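Local coordinates for 3-oxoacyl-(acyl-carrier protein) synthase II (Thermus thermophilus, PDB 1J3N), which probably catalyses the condensation of malonyl-acyl carrier protein with a growing acyl chain, giving the 3-oxoacyl product of fatty acid elongation, at residues Phe220-Asp225 and Leu366-Pro371; Gly308-Val313 and Asp370-Leu375; Ile360-Asn365 and Pro379-Ala384. One frame throughout, in Å; residues are numbered along the deposited sequence.

Overall arrangement
The three contacts illustrate how one long irregular loop, running between strands 359-360 and 382-383, can be fixed at several points. Contact 3 pairs its two ends; contact 1 ties its middle to the loop 220-225, and contact 2 sets its next turn against helix 306-324. Contacts 1 and 2 share Asp370 and Pro371, and their centres lie about 9 Å apart. They touch where Phe220 N and Asp309 OD2, at 2.7 Å, probably form a hydrogen bond. Contact 3 is centred about 16 Å from contact 1 and about 17 Å from contact 2. It packs on contact 1, with Thr221 CG2 3.3 Å from Asn365 O. The other subunit of the homodimer touches none of them.

Contact 1: residues Phe220-Asp225 and Leu366-Pro371; sequences FTLSRD and LEDPDP
A single backbone bridge, Thr221 with Pro369, joins two irregular loops, one leading into strand 232-240 and the other between strands 359-360 and 382-383. Two hydrogen bonds frame it: Asp370 N gives to Phe220 O, and Leu222 N gives to Asp368 O at 2.8 Å (165°). The Asp368 carboxylate turns toward the type I turn Thr221-Arg224, where Ser223 OG gives a hydrogen bond to its OD2 at 3.0 Å, on the syn side but tilted out of the carboxylate plane, and Ser223 N adds a weak bond; OD1 forms a salt bridge with Arg218. With Asp370 CG anti to the backbone N (chi1 -167°), Arg224 NH1 forms a salt bridge with Asp370 OD2 at 3.2 Å, from its anti side and again out of plane, guanidinium and carboxylate 50° apart. The same NH1 donates to Thr221 O, while a water links Arg224 NH2 to Asp370 OD2. Asp370 OD1 is taken up within its own loop. Leu222 crosses Asp370 at about a right angle, CD2 3.4 Å from Asp370 OD2, and touches the Pro371 ring. Phe220 stacks on Phe377 and packs against Val313 of helix 306-324, while Arg224 gives hydrogen bonds to Thr305 O, just before that helix, and Pro306 O, in its first residue.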
loop_
_atom_site.group_PDB
_atom_site.type_symbol
_atom_site.label_atom_id
_atom_site.label_comp_id
_atom_site.label_asym_id
_atom_site.label_seq_id
_atom_site.Cartn_x
_atom_site.Cartn_y
_atom_site.Cartn_z
ATOM N N PHE A 220 -3.142 -7.289 -28.366
ATOM C CA PHE A 220 -3.689 -8.428 -29.086
ATOM C C PHE A 220 -3.338 -8.453 -30.571
ATOM O O PHE A 220 -3.768 -9.352 -31.289
ATOM C CB PHE A 220 -5.208 -8.492 -28.894
ATOM C CG PHE A 220 -5.635 -8.392 -27.449
ATOM C CD1 PHE A 220 -5.135 -9.279 -26.497
ATOM C CD2 PHE A 220 -6.492 -7.379 -27.031
ATOM C CE1 PHE A 220 -5.478 -9.155 -25.148
ATOM C CE2 PHE A 220 -6.844 -7.247 -25.681
ATOM C CZ PHE A 220 -6.334 -8.134 -24.743
ATOM N N THR A 221 -2.560 -7.479 -31.042
ATOM C CA THR A 221 -2.171 -7.475 -32.447
ATOM C C THR A 221 -0.866 -8.251 -32.601
ATOM O O THR A 221 -0.107 -8.411 -31.644
ATOM C CB THR A 221 -1.943 -6.060 -33.002
ATOM O OG1 THR A 221 -0.858 -5.445 -32.299
ATOM C CG2 THR A 221 -3.205 -5.220 -32.877
ATOM N N LEU A 222 -0.609 -8.727 -33.813
ATOM C CA LEU A 222 0.599 -9.488 -34.103
ATOM C C LEU A 222 1.863 -8.643 -33.977
ATOM O O LEU A 222 2.941 -9.172 -33.723
ATOM C CB LEU A 222 0.509 -10.067 -35.514
ATOM C CG LEU A 222 -0.503 -11.197 -35.732
ATOM C CD1 LEU A 222 -0.868 -11.298 -37.209
ATOM C CD2 LEU A 222 0.088 -12.507 -35.221
ATOM N N SER A 223 1.728 -7.329 -34.147
ATOM C CA SER A 223 2.873 -6.422 -34.072
ATOM C C SER A 223 3.070 -5.719 -32.726
ATOM O O SER A 223 3.865 -4.778 -32.630
ATOM C CB SER A 223 2.771 -5.371 -35.183
ATOM O OG SER A 223 1.522 -4.697 -35.139
ATOM N N ARG A 224 2.366 -6.175 -31.693
ATOM C CA ARG A 224 2.479 -5.575 -30.357
ATOM C C ARG A 224 3.910 -5.708 -29.814
ATOM O O ARG A 224 4.473 -6.801 -29.806
ATOM C CB ARG A 224 1.472 -6.230 -29.408
ATOM C CG ARG A 224 1.621 -7.742 -29.227
ATOM C CD ARG A 224 0.462 -8.285 -28.385
ATOM N NE ARG A 224 0.645 -9.652 -27.903
ATOM C CZ ARG A 224 0.270 -10.752 -28.556
ATOM N NH1 ARG A 224 -0.316 -10.663 -29.743
ATOM N NH2 ARG A 224 0.462 -11.949 -28.011
ATOM N N ASP A 225 4.492 -4.601 -29.350
ATOM C CA ASP A 225 5.874 -4.619 -28.866
ATOM C C ASP A 225 6.159 -3.902 -27.541
ATOM O O ASP A 225 7.196 -3.250 -27.409
ATOM C CB ASP A 225 6.786 -4.017 -29.938
ATOM C CG ASP A 225 6.672 -2.497 -30.017
ATOM O OD1 ASP A 225 5.535 -1.984 -30.135
ATOM O OD2 ASP A 225 7.718 -1.813 -29.962
ATOM N N LEU A 366 -6.484 -2.353 -33.579
ATOM C CA LEU A 366 -6.592 -3.789 -33.819
ATOM C C LEU A 366 -6.576 -4.039 -35.335
ATOM O O LEU A 366 -7.477 -4.672 -35.886
ATOM C CB LEU A 366 -7.896 -4.304 -33.210
ATOM C CG LEU A 366 -8.028 -5.796 -32.935
ATOM C CD1 LEU A 366 -7.172 -6.181 -31.741
ATOM C CD2 LEU A 366 -9.479 -6.120 -32.662
ATOM N N GLU A 367 -5.541 -3.531 -35.999
ATOM C CA GLU A 367 -5.385 -3.665 -37.443
ATOM C C GLU A 367 -4.975 -5.078 -37.864
ATOM O O GLU A 367 -5.547 -5.653 -38.792
ATOM C CB GLU A 367 -4.344 -2.653 -37.938
ATOM C CG GLU A 367 -4.144 -2.633 -39.448
ATOM C CD GLU A 367 -3.136 -1.588 -39.889
ATOM O OE1 GLU A 367 -3.396 -0.383 -39.682
ATOM O OE2 GLU A 367 -2.079 -1.972 -40.438
ATOM N N ASP A 368 -3.980 -5.624 -37.173
ATOM C CA ASP A 368 -3.460 -6.961 -37.453
ATOM C C ASP A 368 -3.715 -7.877 -36.264
ATOM O O ASP A 368 -2.785 -8.257 -35.553
ATOM C CB ASP A 368 -1.956 -6.885 -37.716
ATOM C CG ASP A 368 -1.187 -6.325 -36.530
ATOM O OD1 ASP A 368 -1.552 -5.235 -36.039
ATOM O OD2 ASP A 368 -0.218 -6.976 -36.085
ATOM N N PRO A 369 -4.982 -8.247 -36.033
ATOM C CA PRO A 369 -5.300 -9.125 -34.904
ATOM C C PRO A 369 -4.549 -10.449 -34.949
ATOM O O PRO A 369 -4.325 -11.007 -36.024
ATOM C CB PRO A 369 -6.816 -9.301 -35.017
ATOM C CG PRO A 369 -7.070 -9.138 -36.497
ATOM C CD PRO A 369 -6.185 -7.964 -36.836
ATOM N N ASP A 370 -4.152 -10.930 -33.774
ATOM C CA ASP A 370 -3.429 -12.190 -33.642
ATOM C C ASP A 370 -4.435 -13.341 -33.635
ATOM O O ASP A 370 -5.289 -13.421 -32.755
ATOM C CB ASP A 370 -2.632 -12.210 -32.334
ATOM C CG ASP A 370 -1.617 -13.337 -32.286
ATOM O OD1 ASP A 370 -1.978 -14.489 -32.615
ATOM O OD2 ASP A 370 -0.456 -13.067 -31.909
ATOM N N PRO A 371 -4.337 -14.252 -34.615
ATOM C CA PRO A 371 -5.253 -15.396 -34.708
ATOM C C PRO A 371 -5.181 -16.391 -33.550
ATOM O O PRO A 371 -6.147 -17.089 -33.270
ATOM C CB PRO A 371 -4.875 -16.030 -36.045
ATOM C CG PRO A 371 -3.402 -15.723 -36.153
ATOM C CD PRO A 371 -3.342 -14.284 -35.703
HETATM O O HOH W 1 -0.083 -14.531 -29.191
#

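Contact 2: residues Gly308-Val313 and Asp370-Leu375; sequences GDRAEV and DPELDL
Leu373 reaches from its loop onto helix 306-324 and lays CD2 3.7 Å from Val313 CB, with both methyls of Val313 close by. The two side chains meet at a slant. Val313 CG1, anti to its own backbone N (chi1 175°), extends further to Leu375 CD1, also at 3.7 Å, so that one valine serves two leucines. One helical turn back, the Arg310 chain crosses Leu373 at about a right angle, its CG 4.2 Å from Leu373 CD2. Extended from CG to NE, it ends in a salt bridge of NE with Glu372 OE2, near the guanidinium plane; the modelled place of that oxygen is less sure, so the details of this weak bond are doubtful. An alanine in place of Arg310 would probably leave the Glu372 carboxylate without this cationic mate and take away the CG contact with Leu373 CD2. What positions the loop side is a type I turn from Asp370 to Leu373, closed by Leu373 N to Asp370 O at 3.2 Å. Asp370 OD1 adds an Asx turn, accepting from Glu372 N at 2.9 Å. Farther along the same helix, Lys317 forms a salt bridge with Asp374 and Leu375 lies against Ile316, so the loop lies along the helix from Arg310 to Lys317, and Leu375 also touches Ala324 at its end.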
loop_
_atom_site.group_PDB
_atom_site.type_symbol
_atom_site.label_atom_id
_atom_site.label_comp_id
_atom_site.label_asym_id
_atom_site.label_seq_id
_atom_site.Cartn_x
_atom_site.Cartn_y
_atom_site.Cartn_z
ATOM N N GLY A 308 2.367 -11.177 -22.018
ATOM C CA GLY A 308 1.234 -10.756 -21.208
ATOM C C GLY A 308 -0.123 -10.847 -21.896
ATOM O O GLY A 308 -1.047 -11.460 -21.372
ATOM N N ASP A 309 -0.254 -10.229 -23.064
ATOM C CA ASP A 309 -1.520 -10.260 -23.797
ATOM C C ASP A 309 -2.007 -11.697 -24.027
ATOM O O ASP A 309 -3.206 -11.957 -24.015
ATOM C CB ASP A 309 -1.374 -9.526 -25.136
ATOM C CG ASP A 309 -1.435 -8.013 -24.986
ATOM O OD1 ASP A 309 -1.095 -7.498 -23.893
ATOM O OD2 ASP A 309 -1.813 -7.335 -25.966
ATOM N N ARG A 310 -1.077 -12.629 -24.217
ATOM C CA ARG A 310 -1.428 -14.035 -24.437
ATOM C C ARG A 310 -1.791 -14.761 -23.136
ATOM O O ARG A 310 -2.721 -15.576 -23.100
ATOM C CB ARG A 310 -0.262 -14.761 -25.111
ATOM C CG ARG A 310 -0.465 -16.264 -25.282
ATOM C CD ARG A 310 0.649 -16.860 -26.140
ATOM N NE ARG A 310 0.476 -18.292 -26.356
ATOM C CZ ARG A 310 1.061 -19.229 -25.618
ATOM N NH1 ARG A 310 1.862 -18.881 -24.619
ATOM N NH2 ARG A 310 0.841 -20.514 -25.872
ATOM N N ALA A 311 -1.048 -14.471 -22.073
ATOM C CA ALA A 311 -1.305 -15.096 -20.779
ATOM C C ALA A 311 -2.722 -14.789 -20.325
ATOM O O ALA A 311 -3.388 -15.635 -19.719
ATOM C CB ALA A 311 -0.303 -14.594 -19.749
ATOM N N GLU A 312 -3.175 -13.569 -20.610
ATOM C CA GLU A 312 -4.521 -13.143 -20.239
ATOM C C GLU A 312 -5.572 -13.925 -21.025
ATOM O O GLU A 312 -6.486 -14.503 -20.444
ATOM C CB GLU A 312 -4.683 -11.628 -20.471
ATOM C CG GLU A 312 -6.087 -11.091 -20.183
ATOM C CD GLU A 312 -6.109 -9.616 -19.776
ATOM O OE1 GLU A 312 -5.282 -8.828 -20.288
ATOM O OE2 GLU A 312 -6.970 -9.247 -18.951
ATOM N N VAL A 313 -5.437 -13.949 -22.348
ATOM C CA VAL A 313 -6.379 -14.677 -23.195
ATOM C C VAL A 313 -6.446 -16.156 -22.793
ATOM O O VAL A 313 -7.530 -16.718 -22.661
ATOM C CB VAL A 313 -5.985 -14.554 -24.684
ATOM C CG1 VAL A 313 -6.894 -15.428 -25.540
ATOM C CG2 VAL A 313 -6.079 -13.094 -25.123
ATOM N N ASP A 370 -4.152 -10.930 -33.774
ATOM C CA ASP A 370 -3.429 -12.190 -33.642
ATOM C C ASP A 370 -4.435 -13.341 -33.635
ATOM O O ASP A 370 -5.289 -13.421 -32.755
ATOM C CB ASP A 370 -2.632 -12.210 -32.334
ATOM C CG ASP A 370 -1.617 -13.337 -32.286
ATOM O OD1 ASP A 370 -1.978 -14.489 -32.615
ATOM O OD2 ASP A 370 -0.456 -13.067 -31.909
ATOM N N PRO A 371 -4.337 -14.252 -34.615
ATOM C CA PRO A 371 -5.253 -15.396 -34.708
ATOM C C PRO A 371 -5.181 -16.391 -33.550
ATOM O O PRO A 371 -6.147 -17.089 -33.270
ATOM C CB PRO A 371 -4.875 -16.030 -36.045
ATOM C CG PRO A 371 -3.402 -15.723 -36.153
ATOM C CD PRO A 371 -3.342 -14.284 -35.703
ATOM N N GLU A 372 -4.036 -16.461 -32.881
ATOM C CA GLU A 372 -3.880 -17.377 -31.758
ATOM C C GLU A 372 -4.792 -16.981 -30.591
ATOM O O GLU A 372 -5.117 -17.807 -29.737
ATOM C CB GLU A 372 -2.424 -17.392 -31.289
ATOM C CG GLU A 372 -2.190 -18.229 -30.040
ATOM C CD GLU A 372 -0.799 -18.047 -29.468
ATOM O OE1 GLU A 372 0.142 -18.733 -29.925
ATOM O OE2 GLU A 372 -0.648 -17.202 -28.562
ATOM N N LEU A 373 -5.197 -15.713 -30.565
ATOM C CA LEU A 373 -6.069 -15.186 -29.512
ATOM C C LEU A 373 -7.461 -14.947 -30.105
ATOM O O LEU A 373 -7.827 -13.813 -30.411
ATOM C CB LEU A 373 -5.495 -13.866 -28.985
ATOM C CG LEU A 373 -3.988 -13.852 -28.692
ATOM C CD1 LEU A 373 -3.540 -12.438 -28.358
ATOM C CD2 LEU A 373 -3.679 -14.801 -27.546
ATOM N N ASP A 374 -8.235 -16.016 -30.253
ATOM C CA ASP A 374 -9.565 -15.923 -30.852
ATOM C C ASP A 374 -10.693 -15.442 -29.945
ATOM O O ASP A 374 -11.638 -16.182 -29.661
ATOM C CB ASP A 374 -9.950 -17.274 -31.466
ATOM C CG ASP A 374 -10.056 -18.374 -30.428
ATOM O OD1 ASP A 374 -9.072 -18.585 -29.688
ATOM O OD2 ASP A 374 -11.121 -19.027 -30.355
ATOM N N LEU A 375 -10.598 -14.198 -29.494
ATOM C CA LEU A 375 -11.634 -13.623 -28.652
ATOM C C LEU A 375 -12.144 -12.373 -29.345
ATOM O O LEU A 375 -11.454 -11.796 -30.184
ATOM C CB LEU A 375 -11.081 -13.262 -27.271
ATOM C CG LEU A 375 -10.685 -14.414 -26.343
ATOM C CD1 LEU A 375 -10.191 -13.852 -25.015
ATOM C CD2 LEU A 375 -11.885 -15.325 -26.114
#

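Contact 3: residues Ile360-Asn365 and Pro379-Ala384; sequences IPPTIN and PEPREA
A two-stranded antiparallel sheet, 359-360 against 382-383, holds together the two ends of a long irregular loop, and Ile360 with Arg382 is its hydrogen-bonded pair. Ile360 N gives to Arg382 O at 2.8 Å and 165°, and Arg382 N returns the bond to Ile360 O at 3.2 Å, arriving on a lone pair in the carbonyl plane. Pro381 CA brings a C-H contact to that same Ile360 O at 3.3 Å. Next to this pair, where the prolines have no N-H to give, the rings pack obliquely, Pro362 CD 3.6 Å from Pro381 CG. On the other side of the pair, where Ala384 is backbone-bonded to Gly358, Ile360 CG1, anti to the carbonyl carbon (chi1 -48°), approaches Ala384 CB at 3.9 Å. Farther into the loop, beside the direct backbone bonding of Thr363 with Val378, a water donates to Thr363 O at 3.1 Å and more weakly to Pro379 O. The hydroxyl of Thr363 is engaged by Phe377 O and Ser331 N, and the far end of Arg382 leads away to a salt bridge with Asp376. The arrangement is a short antiparallel pair closing the neck of a long loop, with Ile360 packed on Tyr297 and Met328, and Ala384 on Met328, of strands 297-299 and 328-330 in the mixed sheet of this thiolase-type fold.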
loop_
_atom_site.group_PDB
_atom_site.type_symbol
_atom_site.label_atom_id
_atom_site.label_comp_id
_atom_site.label_asym_id
_atom_site.label_seq_id
_atom_site.Cartn_x
_atom_site.Cartn_y
_atom_site.Cartn_z
ATOM N N ILE A 360 -20.114 -0.815 -25.223
ATOM C CA ILE A 360 -18.811 -1.366 -24.889
ATOM C C ILE A 360 -17.712 -0.601 -25.603
ATOM O O ILE A 360 -17.748 -0.443 -26.828
ATOM C CB ILE A 360 -18.714 -2.850 -25.293
ATOM C CG1 ILE A 360 -19.948 -3.613 -24.796
ATOM C CG2 ILE A 360 -17.454 -3.462 -24.718
ATOM C CD1 ILE A 360 -20.163 -3.556 -23.299
ATOM N N PRO A 361 -16.714 -0.117 -24.846
ATOM C CA PRO A 361 -15.603 0.636 -25.436
ATOM C C PRO A 361 -14.761 -0.282 -26.315
ATOM O O PRO A 361 -14.622 -1.467 -26.021
ATOM C CB PRO A 361 -14.857 1.159 -24.211
ATOM C CG PRO A 361 -15.102 0.099 -23.193
ATOM C CD PRO A 361 -16.569 -0.205 -23.382
ATOM N N PRO A 362 -14.185 0.258 -27.400
ATOM C CA PRO A 362 -13.359 -0.506 -28.343
ATOM C C PRO A 362 -11.884 -0.651 -27.990
ATOM O O PRO A 362 -11.354 0.046 -27.122
ATOM C CB PRO A 362 -13.511 0.288 -29.624
ATOM C CG PRO A 362 -13.392 1.694 -29.083
ATOM C CD PRO A 362 -14.315 1.657 -27.858
ATOM N N THR A 363 -11.233 -1.567 -28.694
ATOM C CA THR A 363 -9.807 -1.783 -28.546
ATOM C C THR A 363 -9.326 -1.247 -29.882
ATOM O O THR A 363 -9.448 -1.930 -30.903
ATOM C CB THR A 363 -9.439 -3.282 -28.459
ATOM O OG1 THR A 363 -10.076 -3.878 -27.325
ATOM C CG2 THR A 363 -7.936 -3.450 -28.317
ATOM N N ILE A 364 -8.817 -0.018 -29.901
ATOM C CA ILE A 364 -8.344 0.548 -31.163
ATOM C C ILE A 364 -7.017 -0.067 -31.606
ATOM O O ILE A 364 -6.397 -0.838 -30.872
ATOM C CB ILE A 364 -8.182 2.095 -31.078
ATOM C CG1 ILE A 364 -7.042 2.465 -30.128
ATOM C CG2 ILE A 364 -9.494 2.733 -30.605
ATOM C CD1 ILE A 364 -6.687 3.950 -30.168
ATOM N N ASN A 365 -6.599 0.271 -32.823
ATOM C CA ASN A 365 -5.349 -0.211 -33.401
ATOM C C ASN A 365 -5.324 -1.714 -33.664
ATOM O O ASN A 365 -4.265 -2.282 -33.939
ATOM C CB ASN A 365 -4.157 0.162 -32.511
ATOM C CG ASN A 365 -3.931 1.667 -32.423
ATOM O OD1 ASN A 365 -4.218 2.413 -33.366
ATOM N ND2 ASN A 365 -3.391 2.116 -31.293
ATOM N N PRO A 379 -13.332 -4.222 -31.983
ATOM C CA PRO A 379 -12.583 -3.213 -32.739
ATOM C C PRO A 379 -13.328 -1.882 -32.851
ATOM O O PRO A 379 -12.722 -0.836 -33.102
ATOM C CB PRO A 379 -12.364 -3.887 -34.093
ATOM C CG PRO A 379 -13.528 -4.829 -34.202
ATOM C CD PRO A 379 -13.605 -5.405 -32.815
ATOM N N GLU A 380 -14.644 -1.933 -32.657
ATOM C CA GLU A 380 -15.504 -0.753 -32.718
ATOM C C GLU A 380 -16.518 -0.766 -31.570
ATOM O O GLU A 380 -16.969 -1.829 -31.149
ATOM C CB GLU A 380 -16.251 -0.712 -34.055
ATOM C CG GLU A 380 -15.510 -0.002 -35.177
ATOM C CD GLU A 380 -15.433 1.505 -34.964
ATOM O OE1 GLU A 380 -14.795 1.946 -33.984
ATOM O OE2 GLU A 380 -16.018 2.252 -35.782
ATOM N N PRO A 381 -16.880 0.421 -31.045
ATOM C CA PRO A 381 -17.845 0.530 -29.946
ATOM C C PRO A 381 -19.100 -0.264 -30.280
ATOM O O PRO A 381 -19.566 -0.234 -31.418
ATOM C CB PRO A 381 -18.119 2.029 -29.876
ATOM C CG PRO A 381 -16.808 2.618 -30.276
ATOM C CD PRO A 381 -16.414 1.755 -31.460
ATOM N N ARG A 382 -19.654 -0.961 -29.295
ATOM C CA ARG A 382 -20.842 -1.761 -29.550
ATOM C C ARG A 382 -21.942 -1.631 -28.507
ATOM O O ARG A 382 -21.697 -1.760 -27.308
ATOM C CB ARG A 382 -20.451 -3.230 -29.677
ATOM C CG ARG A 382 -21.548 -4.109 -30.247
ATOM C CD ARG A 382 -21.081 -5.549 -30.294
ATOM N NE ARG A 382 -19.753 -5.638 -30.887
ATOM C CZ ARG A 382 -18.975 -6.713 -30.826
ATOM N NH1 ARG A 382 -19.393 -7.804 -30.197
ATOM N NH2 ARG A 382 -17.771 -6.688 -31.386
ATOM N N GLU A 383 -23.159 -1.376 -28.983
ATOM C CA GLU A 383 -24.325 -1.263 -28.115
ATOM C C GLU A 383 -24.585 -2.657 -27.569
ATOM O O GLU A 383 -24.832 -3.591 -28.333
ATOM C CB GLU A 383 -25.554 -0.800 -28.908
ATOM C CG GLU A 383 -25.770 0.712 -29.001
ATOM C CD GLU A 383 -26.909 1.204 -28.105
ATOM O OE1 GLU A 383 -27.922 0.482 -27.968
ATOM O OE2 GLU A 383 -26.800 2.321 -27.552
ATOM N N ALA A 384 -24.523 -2.798 -26.252
ATOM C CA ALA A 384 -24.748 -4.087 -25.613
ATOM C C ALA A 384 -25.139 -3.881 -24.159
ATOM O O ALA A 384 -24.557 -3.050 -23.461
ATOM C CB ALA A 384 -23.490 -4.943 -25.704
HETATM O O HOH W 2 -9.566 -1.346 -33.952
#